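Local atomic coordinates of beta-glycosidase (Bacteroides caccae, PDB entry 6T2R), a protein that probably acts as a GH16-family endo-beta-galactosidase, cutting within the O-glycan chains of mucin to begin their breakdown in the human gut. Residues Q158-H163 with F222-P227; G191-P196 with V200-G205. All blocks are in the same frame, centred on the assembly; numbering follows the deposited sequence.

Contact 1: Q158-H163 with F222-P227; sequences QTVHSH and FPFNIP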
ATOM      1  N   GLN A 158      -3.873  -7.426  -6.039  1.00 23.24           N
ATOM      2  CA  GLN A 158      -3.666  -7.544  -4.586  1.00 24.61           C
ATOM      3  C   GLN A 158      -2.833  -8.819  -4.352  1.00 27.45           C
ATOM      4  O   GLN A 158      -3.103  -9.848  -5.034  1.00 27.54           O
ATOM      5  CB  GLN A 158      -5.033  -7.495  -3.909  1.00 24.91           C
ATOM      6  CG  GLN A 158      -5.781  -6.178  -4.174  1.00 25.66           C
ATOM      7  CD  GLN A 158      -7.085  -6.100  -3.411  1.00 25.12           C
ATOM      8  OE1 GLN A 158      -8.022  -6.857  -3.704  1.00 30.23           O
ATOM      9  NE2 GLN A 158      -7.145  -5.217  -2.418  1.00 22.50           N
ATOM     10  N   THR A 159      -1.828  -8.759  -3.467  1.00 26.45           N
ATOM     11  CA  THR A 159      -0.769  -9.800  -3.366  1.00 25.55           C
ATOM     12  C   THR A 159      -0.162  -9.841  -1.970  1.00 24.59           C
ATOM     13  O   THR A 159      -0.228  -8.826  -1.276  1.00 25.35           O
ATOM     14  CB  THR A 159       0.384  -9.544  -4.336  1.00 23.64           C
ATOM     15  OG1 THR A 159      -0.141  -9.028  -5.550  1.00 28.15           O
ATOM     16  CG2 THR A 159       1.140 -10.812  -4.654  1.00 27.43           C
ATOM     17  N   VAL A 160       0.351 -11.007  -1.577  1.00 23.56           N
ATOM     18  CA  VAL A 160       1.210 -11.184  -0.371  1.00 24.81           C
ATOM     19  C   VAL A 160       2.530 -11.740  -0.878  1.00 23.98           C
ATOM     20  O   VAL A 160       2.529 -12.461  -1.884  1.00 23.80           O
ATOM     21  CB  VAL A 160       0.613 -12.076   0.747  1.00 25.20           C
ATOM     22  CG1 VAL A 160      -0.739 -11.578   1.204  1.00 24.91           C
ATOM     23  CG2 VAL A 160       0.486 -13.544   0.355  1.00 28.43           C
ATOM     24  N   HIS A 161       3.602 -11.401  -0.188  1.00 24.17           N
ATOM     25  CA  HIS A 161       4.939 -12.024  -0.359  1.00 25.04           C
ATOM     26  C   HIS A 161       5.449 -12.451   1.013  1.00 27.32           C
ATOM     27  O   HIS A 161       5.168 -11.718   2.029  1.00 26.17           O
ATOM     28  CB  HIS A 161       5.886 -11.017  -1.012  1.00 26.03           C
ATOM     29  CG  HIS A 161       5.296 -10.441  -2.226  1.00 26.48           C
ATOM     30  ND1 HIS A 161       5.398 -11.072  -3.428  1.00 28.52           N
ATOM     31  CD2 HIS A 161       4.555  -9.332  -2.420  1.00 27.76           C
ATOM     32  CE1 HIS A 161       4.779 -10.344  -4.340  1.00 25.70           C
ATOM     33  NE2 HIS A 161       4.239  -9.296  -3.744  1.00 24.96           N
ATOM     34  N   SER A 162       6.201 -13.540   1.047  1.00 25.69           N
ATOM     35  CA  SER A 162       6.769 -14.096   2.290  1.00 25.31           C
ATOM     36  C   SER A 162       8.010 -14.933   1.981  1.00 24.15           C
ATOM     37  O   SER A 162       8.282 -15.181   0.835  1.00 20.46           O
ATOM     38  CB  SER A 162       5.728 -14.953   2.958  1.00 26.09           C
ATOM     39  OG  SER A 162       5.423 -16.106   2.170  1.00 24.98           O
ATOM     40  N   HIS A 163       8.622 -15.502   3.010  1.00 26.52           N
ATOM     41  CA  HIS A 163       9.648 -16.571   2.869  1.00 27.34           C
ATOM     42  C   HIS A 163       9.065 -17.703   2.024  1.00 26.73           C
ATOM     43  O   HIS A 163       9.752 -18.251   1.172  1.00 27.78           O
ATOM     44  CB  HIS A 163      10.059 -17.045   4.252  1.00 27.13           C
ATOM     45  CG  HIS A 163      10.901 -18.259   4.282  1.00 26.88           C
ATOM     46  ND1 HIS A 163      12.219 -18.221   3.927  1.00 27.19           N
ATOM     47  CD2 HIS A 163      10.611 -19.537   4.628  1.00 24.56           C
ATOM     48  CE1 HIS A 163      12.717 -19.432   4.089  1.00 26.03           C
ATOM     49  NE2 HIS A 163      11.753 -20.263   4.500  1.00 24.48           N
ATOM     50  N   PHE A 222       2.718 -17.704   7.068  1.00 23.21           N
ATOM     51  CA  PHE A 222       1.752 -16.679   7.541  1.00 23.34           C
ATOM     52  C   PHE A 222       2.362 -15.809   8.631  1.00 23.71           C
ATOM     53  O   PHE A 222       2.003 -15.915   9.788  1.00 23.62           O
ATOM     54  CB  PHE A 222       0.435 -17.266   8.011  1.00 23.50           C
ATOM     55  CG  PHE A 222      -0.745 -16.326   7.880  1.00 24.82           C
ATOM     56  CD1 PHE A 222      -1.468 -16.235   6.683  1.00 27.21           C
ATOM     57  CD2 PHE A 222      -1.135 -15.531   8.930  1.00 23.22           C
ATOM     58  CE1 PHE A 222      -2.584 -15.424   6.566  1.00 22.71           C
ATOM     59  CE2 PHE A 222      -2.246 -14.703   8.802  1.00 26.38           C
ATOM     60  CZ  PHE A 222      -2.962 -14.642   7.628  1.00 26.16           C
ATOM     61  N   PRO A 223       3.262 -14.870   8.261  1.00 24.76           N
ATOM     62  CA  PRO A 223       3.934 -13.995   9.220  1.00 23.72           C
ATOM     63  C   PRO A 223       3.190 -12.672   9.507  1.00 24.89           C
ATOM     64  O   PRO A 223       3.685 -11.824  10.267  1.00 24.92           O
ATOM     65  CB  PRO A 223       5.238 -13.724   8.449  1.00 23.04           C
ATOM     66  CG  PRO A 223       4.812 -13.600   6.998  1.00 22.14           C
ATOM     67  CD  PRO A 223       3.706 -14.626   6.879  1.00 24.28           C
ATOM     68  N   PHE A 224       1.992 -12.518   8.941  1.00 22.22           N
ATOM     69  CA  PHE A 224       1.345 -11.193   8.775  1.00 24.00           C
ATOM     70  C   PHE A 224       0.741 -10.649  10.096  1.00 25.42           C
ATOM     71  O   PHE A 224       0.540  -9.432  10.154  1.00 27.92           O
ATOM     72  CB  PHE A 224       0.311 -11.271   7.656  1.00 23.02           C
ATOM     73  CG  PHE A 224       0.824 -11.908   6.384  1.00 23.48           C
ATOM     74  CD1 PHE A 224       1.733 -11.244   5.577  1.00 22.49           C
ATOM     75  CD2 PHE A 224       0.378 -13.168   5.984  1.00 25.90           C
ATOM     76  CE1 PHE A 224       2.188 -11.805   4.393  1.00 24.39           C
ATOM     77  CE2 PHE A 224       0.849 -13.744   4.810  1.00 24.98           C
ATOM     78  CZ  PHE A 224       1.763 -13.064   4.025  1.00 24.22           C
ATOM     79  N   ASN A 225       0.450 -11.453  11.121  1.00 26.71           N
ATOM     80  CA  ASN A 225      -0.304 -10.939  12.300  1.00 26.73           C
ATOM     81  C   ASN A 225       0.695 -10.299  13.243  1.00 26.26           C
ATOM     82  O   ASN A 225       0.845 -10.798  14.320  1.00 26.82           O
ATOM     83  CB  ASN A 225      -1.195 -11.966  12.996  1.00 31.26           C
ATOM     84  CG  ASN A 225      -2.423 -12.265  12.162  1.00 42.34           C
ATOM     85  OD1 ASN A 225      -2.788 -13.437  12.024  1.00 49.49           O
ATOM     86  ND2 ASN A 225      -3.023 -11.238  11.550  1.00 44.31           N
ATOM     87  N   ILE A 226       1.383  -9.271  12.751  1.00 24.16           N
ATOM     88  CA  ILE A 226       2.397  -8.473  13.467  1.00 25.23           C
ATOM     89  C   ILE A 226       2.078  -7.035  13.095  1.00 24.24           C
ATOM     90  O   ILE A 226       1.506  -6.776  12.040  1.00 22.85           O
ATOM     91  CB  ILE A 226       3.841  -8.852  13.066  1.00 26.34           C
ATOM     92  CG1 ILE A 226       4.093  -8.681  11.559  1.00 25.07           C
ATOM     93  CG2 ILE A 226       4.204 -10.251  13.549  1.00 27.48           C
ATOM     94  CD1 ILE A 226       5.528  -9.041  11.150  1.00 24.54           C
ATOM     95  N   PRO A 227       2.471  -6.066  13.936  1.00 25.44           N
ATOM     96  CA  PRO A 227       2.214  -4.666  13.637  1.00 24.72           C
ATOM     97  C   PRO A 227       2.792  -4.287  12.267  1.00 23.86           C
ATOM     98  O   PRO A 227       3.906  -4.689  11.952  1.00 20.97           O
ATOM     99  CB  PRO A 227       2.966  -3.932  14.746  1.00 26.32           C
ATOM    100  CG  PRO A 227       3.026  -4.931  15.870  1.00 25.37           C
ATOM    101  CD  PRO A 227       3.238  -6.255  15.182  1.00 25.39           C
TER

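Contact 2: G191-P196 with V200-G205; sequences GVDFWP and VFHVNG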
ATOM      1  N   GLY A 191      -8.806  -2.363   0.134  1.00 23.92           N
ATOM      2  CA  GLY A 191      -8.856  -2.853   1.522  1.00 23.76           C
ATOM      3  C   GLY A 191      -8.265  -4.250   1.713  1.00 22.75           C
ATOM      4  O   GLY A 191      -8.235  -5.066   0.751  1.00 20.91           O
ATOM      5  N   VAL A 192      -7.726  -4.491   2.903  1.00 21.84           N
ATOM      6  CA  VAL A 192      -7.309  -5.826   3.389  1.00 22.15           C
ATOM      7  C   VAL A 192      -7.818  -5.938   4.823  1.00 24.36           C
ATOM      8  O   VAL A 192      -7.780  -4.889   5.534  1.00 23.73           O
ATOM      9  CB  VAL A 192      -5.788  -6.032   3.279  1.00 24.86           C
ATOM     10  CG1 VAL A 192      -4.986  -5.144   4.259  1.00 23.27           C
ATOM     11  CG2 VAL A 192      -5.431  -7.517   3.427  1.00 27.33           C
ATOM     12  N   ASP A 193      -8.297  -7.121   5.192  1.00 23.13           N
ATOM     13  CA  ASP A 193      -8.672  -7.484   6.580  1.00 25.44           C
ATOM     14  C   ASP A 193      -7.655  -8.500   7.097  1.00 25.53           C
ATOM     15  O   ASP A 193      -7.382  -9.528   6.356  1.00 26.92           O
ATOM     16  CB  ASP A 193     -10.083  -8.073   6.633  1.00 27.48           C
ATOM     17  CG  ASP A 193     -11.189  -7.143   6.144  1.00 29.44           C
ATOM     18  OD1 ASP A 193     -10.928  -5.901   6.008  1.00 26.86           O
ATOM     19  OD2 ASP A 193     -12.311  -7.662   5.897  1.00 26.92           O
ATOM     20  N   PHE A 194      -7.075  -8.216   8.274  1.00 24.65           N
ATOM     21  CA  PHE A 194      -6.139  -9.113   8.997  1.00 23.21           C
ATOM     22  C   PHE A 194      -6.917  -9.935  10.022  1.00 26.89           C
ATOM     23  O   PHE A 194      -7.559  -9.336  10.910  1.00 28.42           O
ATOM     24  CB  PHE A 194      -5.066  -8.324   9.732  1.00 22.77           C
ATOM     25  CG  PHE A 194      -4.032  -7.660   8.852  1.00 24.16           C
ATOM     26  CD1 PHE A 194      -4.310  -6.461   8.201  1.00 22.85           C
ATOM     27  CD2 PHE A 194      -2.770  -8.207   8.709  1.00 23.07           C
ATOM     28  CE1 PHE A 194      -3.358  -5.831   7.420  1.00 23.68           C
ATOM     29  CE2 PHE A 194      -1.813  -7.561   7.942  1.00 24.15           C
ATOM     30  CZ  PHE A 194      -2.109  -6.383   7.293  1.00 24.71           C
ATOM     31  N   TRP A 195      -6.881 -11.262   9.881  1.00 26.93           N
ATOM     32  CA  TRP A 195      -7.381 -12.226  10.894  1.00 25.93           C
ATOM     33  C   TRP A 195      -6.259 -13.189  11.265  1.00 27.60           C
ATOM     34  O   TRP A 195      -5.297 -13.356  10.500  1.00 28.32           O
ATOM     35  CB  TRP A 195      -8.611 -12.980  10.387  1.00 24.91           C
ATOM     36  CG  TRP A 195      -9.714 -12.104   9.859  1.00 26.55           C
ATOM     37  CD1 TRP A 195     -10.112 -11.977   8.558  1.00 23.33           C
ATOM     38  CD2 TRP A 195     -10.584 -11.249  10.625  1.00 21.82           C
ATOM     39  NE1 TRP A 195     -11.184 -11.136   8.465  1.00 24.00           N
ATOM     40  CE2 TRP A 195     -11.495 -10.670   9.719  1.00 24.15           C
ATOM     41  CE3 TRP A 195     -10.720 -10.975  11.979  1.00 22.00           C
ATOM     42  CZ2 TRP A 195     -12.508  -9.808  10.123  1.00 24.31           C
ATOM     43  CZ3 TRP A 195     -11.719 -10.114  12.380  1.00 24.16           C
ATOM     44  CH2 TRP A 195     -12.597  -9.541  11.464  1.00 23.25           C
ATOM     45  N   PRO A 196      -6.382 -13.880  12.418  1.00 26.63           N
ATOM     46  CA  PRO A 196      -5.379 -14.851  12.850  1.00 29.32           C
ATOM     47  C   PRO A 196      -5.073 -15.924  11.802  1.00 29.78           C
ATOM     48  O   PRO A 196      -3.929 -16.324  11.717  1.00 29.16           O
ATOM     49  CB  PRO A 196      -5.985 -15.480  14.114  1.00 29.45           C
ATOM     50  CG  PRO A 196      -6.855 -14.341  14.664  1.00 31.30           C
ATOM     51  CD  PRO A 196      -7.462 -13.741  13.409  1.00 28.32           C
ATOM     52  N   VAL A 200      -8.039 -11.128   4.013  1.00 27.82           N
ATOM     53  CA  VAL A 200      -9.129 -10.986   3.000  1.00 26.65           C
ATOM     54  C   VAL A 200      -8.994  -9.619   2.325  1.00 26.73           C
ATOM     55  O   VAL A 200      -9.040  -8.606   3.052  1.00 23.69           O
ATOM     56  CB  VAL A 200     -10.527 -11.121   3.619  1.00 26.80           C
ATOM     57  CG1 VAL A 200     -11.586 -11.077   2.533  1.00 27.53           C
ATOM     58  CG2 VAL A 200     -10.664 -12.374   4.494  1.00 27.77           C
ATOM     59  N   PHE A 201      -8.831  -9.628   0.993  1.00 25.69           N
ATOM     60  CA  PHE A 201      -8.627  -8.433   0.133  1.00 25.91           C
ATOM     61  C   PHE A 201      -9.950  -8.020  -0.497  1.00 26.09           C
ATOM     62  O   PHE A 201     -10.683  -8.891  -0.956  1.00 26.16           O
ATOM     63  CB  PHE A 201      -7.588  -8.733  -0.940  1.00 26.50           C
ATOM     64  CG  PHE A 201      -6.190  -8.891  -0.394  1.00 25.59           C
ATOM     65  CD1 PHE A 201      -5.345  -7.796  -0.221  1.00 27.52           C
ATOM     66  CD2 PHE A 201      -5.714 -10.139  -0.048  1.00 24.70           C
ATOM     67  CE1 PHE A 201      -4.058  -7.951   0.286  1.00 25.01           C
ATOM     68  CE2 PHE A 201      -4.427 -10.296   0.449  1.00 23.79           C
ATOM     69  CZ  PHE A 201      -3.596  -9.215   0.602  1.00 24.04           C
ATOM     70  N   HIS A 202     -10.226  -6.725  -0.493  1.00 25.45           N
ATOM     71  CA  HIS A 202     -11.463  -6.125  -1.029  1.00 27.71           C
ATOM     72  C   HIS A 202     -11.059  -4.960  -1.913  1.00 29.12           C
ATOM     73  O   HIS A 202     -10.053  -4.304  -1.612  1.00 27.77           O
ATOM     74  CB  HIS A 202     -12.409  -5.645   0.088  1.00 27.51           C
ATOM     75  CG  HIS A 202     -12.923  -6.735   0.961  1.00 29.62           C
ATOM     76  ND1 HIS A 202     -12.351  -7.028   2.185  1.00 34.45           N
ATOM     77  CD2 HIS A 202     -13.926  -7.630   0.774  1.00 30.41           C
ATOM     78  CE1 HIS A 202     -13.014  -8.036   2.734  1.00 39.16           C
ATOM     79  NE2 HIS A 202     -13.982  -8.440   1.870  1.00 29.28           N
ATOM     80  N   VAL A 203     -11.811  -4.787  -2.994  1.00 29.34           N
ATOM     81  CA  VAL A 203     -11.910  -3.530  -3.778  1.00 29.17           C
ATOM     82  C   VAL A 203     -13.394  -3.120  -3.776  1.00 29.78           C
ATOM     83  O   VAL A 203     -14.239  -3.988  -4.104  1.00 27.55           O
ATOM     84  CB  VAL A 203     -11.345  -3.748  -5.192  1.00 26.03           C
ATOM     85  CG1 VAL A 203     -11.536  -2.535  -6.051  1.00 25.89           C
ATOM     86  CG2 VAL A 203      -9.874  -4.128  -5.145  1.00 28.07           C
ATOM     87  N   ASN A 204     -13.687  -1.877  -3.367  1.00 29.54           N
ATOM     88  CA  ASN A 204     -15.056  -1.326  -3.175  1.00 31.80           C
ATOM     89  C   ASN A 204     -15.936  -2.296  -2.380  1.00 31.41           C
ATOM     90  O   ASN A 204     -17.080  -2.416  -2.723  1.00 33.37           O
ATOM     91  CB  ASN A 204     -15.657  -0.979  -4.546  1.00 30.64           C
ATOM     92  CG  ASN A 204     -14.745  -0.033  -5.299  1.00 31.52           C
ATOM     93  OD1 ASN A 204     -14.182   0.869  -4.691  1.00 29.12           O
ATOM     94  ND2 ASN A 204     -14.541  -0.250  -6.586  1.00 25.72           N
ATOM     95  N   GLY A 205     -15.431  -3.021  -1.387  1.00 32.26           N
ATOM     96  CA  GLY A 205     -16.311  -3.904  -0.592  1.00 31.06           C
ATOM     97  C   GLY A 205     -16.595  -5.259  -1.237  1.00 31.02           C
ATOM     98  O   GLY A 205     -17.076  -6.131  -0.524  1.00 36.35           O
TER
HETATM   99  O   HOH W   1     -10.777  -5.108   3.299  1.00 23.18           O

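Contact 1: Q158-H163 with F222-P227
The backbone N of Ser162 is hydrogen-bonded to Thr165 OG1, and its OG takes a weak hydrogen bond from Tyr164 N; Ser162 CB meets the Pro223 ring, 4.4 Å from Pro223 CG. Through the OG bond Ser162 serves as N-cap of the short helix 163-167, and the chain turns there from strand to helix beside the loop 222-227. No hydrogen bond crosses this contact; its weight rests on Phe224. The far end of that ring comes at the Val160 side chain obliquely, with Phe224 CZ 3.6 Å from Val160 CB and 3.9 Å from Val160 CG2; the two side chains cross at about a right angle. Near the ring plane, at the edge, His161 O lies 3.8 Å from Phe224 CE1. In the beta-jelly-roll of family 16 glycoside hydrolases this is where a loop between strands 206-212 and 228-233 packs against the end of strand 155-161; Leu199, Phe201 and Tyr211 also touch Val160. The loop supplies its own backing for the aromatic group. Pro223 CD sits 3.6 Å above the middle of one Phe224 face, and Phe224 CD2 in turn stands 3.6 Å above the centre of the Phe222 ring, a T-shaped (edge-to-face) arrangement. With CG anti to the carbonyl carbon (chi1 -49°), Phe224 swings its ring back beside its own backbone N, toward Pro223. Beyond it the chain makes an inverse gamma turn centred on Asn225, closed by a weak bond of 2.7 Å from Ile226 N to Phe224 O.

Contact 2: G191-P196 with V200-G205
Gly191 and His202 face each other as a hydrogen-bonded pair of the antiparallel beta hairpin formed by strands 187-195 and 198-203, with Gly191 N donating to His202 O and His202 N returning a bond to Gly191 O, both 2.9 Å. The second bond is almost straight at the hydrogen (175°), although the donor stands above the carbonyl plane. Two residues on, Asp193 N reaches Val200 O at 2.7 Å and Val200 N binds Asp193 O in its carbonyl plane. Between these pairs lies the non-hydrogen-bonded pair Val192 and Phe201, whose side chains run side by side on the face that also meets Val144. Val192 chi1 of 69° sets CG1 between the backbone N and the carbonyl carbon and turns CG2 over the Phe201 ring, a CH-pi contact 3.7 Å from the centroid. That ring also meets Phe209 of strand 206-212, their planes nearly parallel. Across the sheet, Asp193, Val200 and His202 share the other face. There Val200 CG2 packs near the plane of the Trp195 indole, at the edge, while Trp29 meets that indole with its plane inclined by about 45°. The salt bridge from Arg109 NE to Asp193 OD1 probably favours the charged carboxylate; Arg109 also touches the His202 side chain. A water joins acid and imidazole, giving a hydrogen to Asp193 OD1 at 2.8 Å and hydrogen-bonded to His202 ND1 at 2.7 Å, in the ring plane. The other carboxylate oxygen, Asp193 OD2, approaches the imidazole edge directly, 3.3 Å from His202 CE1.

Overall arrangement
The two contacts lie about 13 Å apart, centre to centre, each about 13 Å from the centre of the single chain. Along the sequence, 158-163 comes first, then the hairpin of contact 2, and 222-227 last, so contact 1 brings together two segments that flank contact 2 in sequence. Strand 155-161 packs against the hairpin: Gln158 touches Phe201, and Gln158 NE2 probably donates to His202 O at 3.2 Å. On the other segment of contact 1, Asn225 is touched by Phe194. Contact 2 is thus local hairpin pairing, extended by strands 108-116 and 206-212, whereas contact 1 joins strand 155-161 to a sequence-distant loop of the same jelly-roll; through Gln158 and Asn225 both its segments also reach the hairpin.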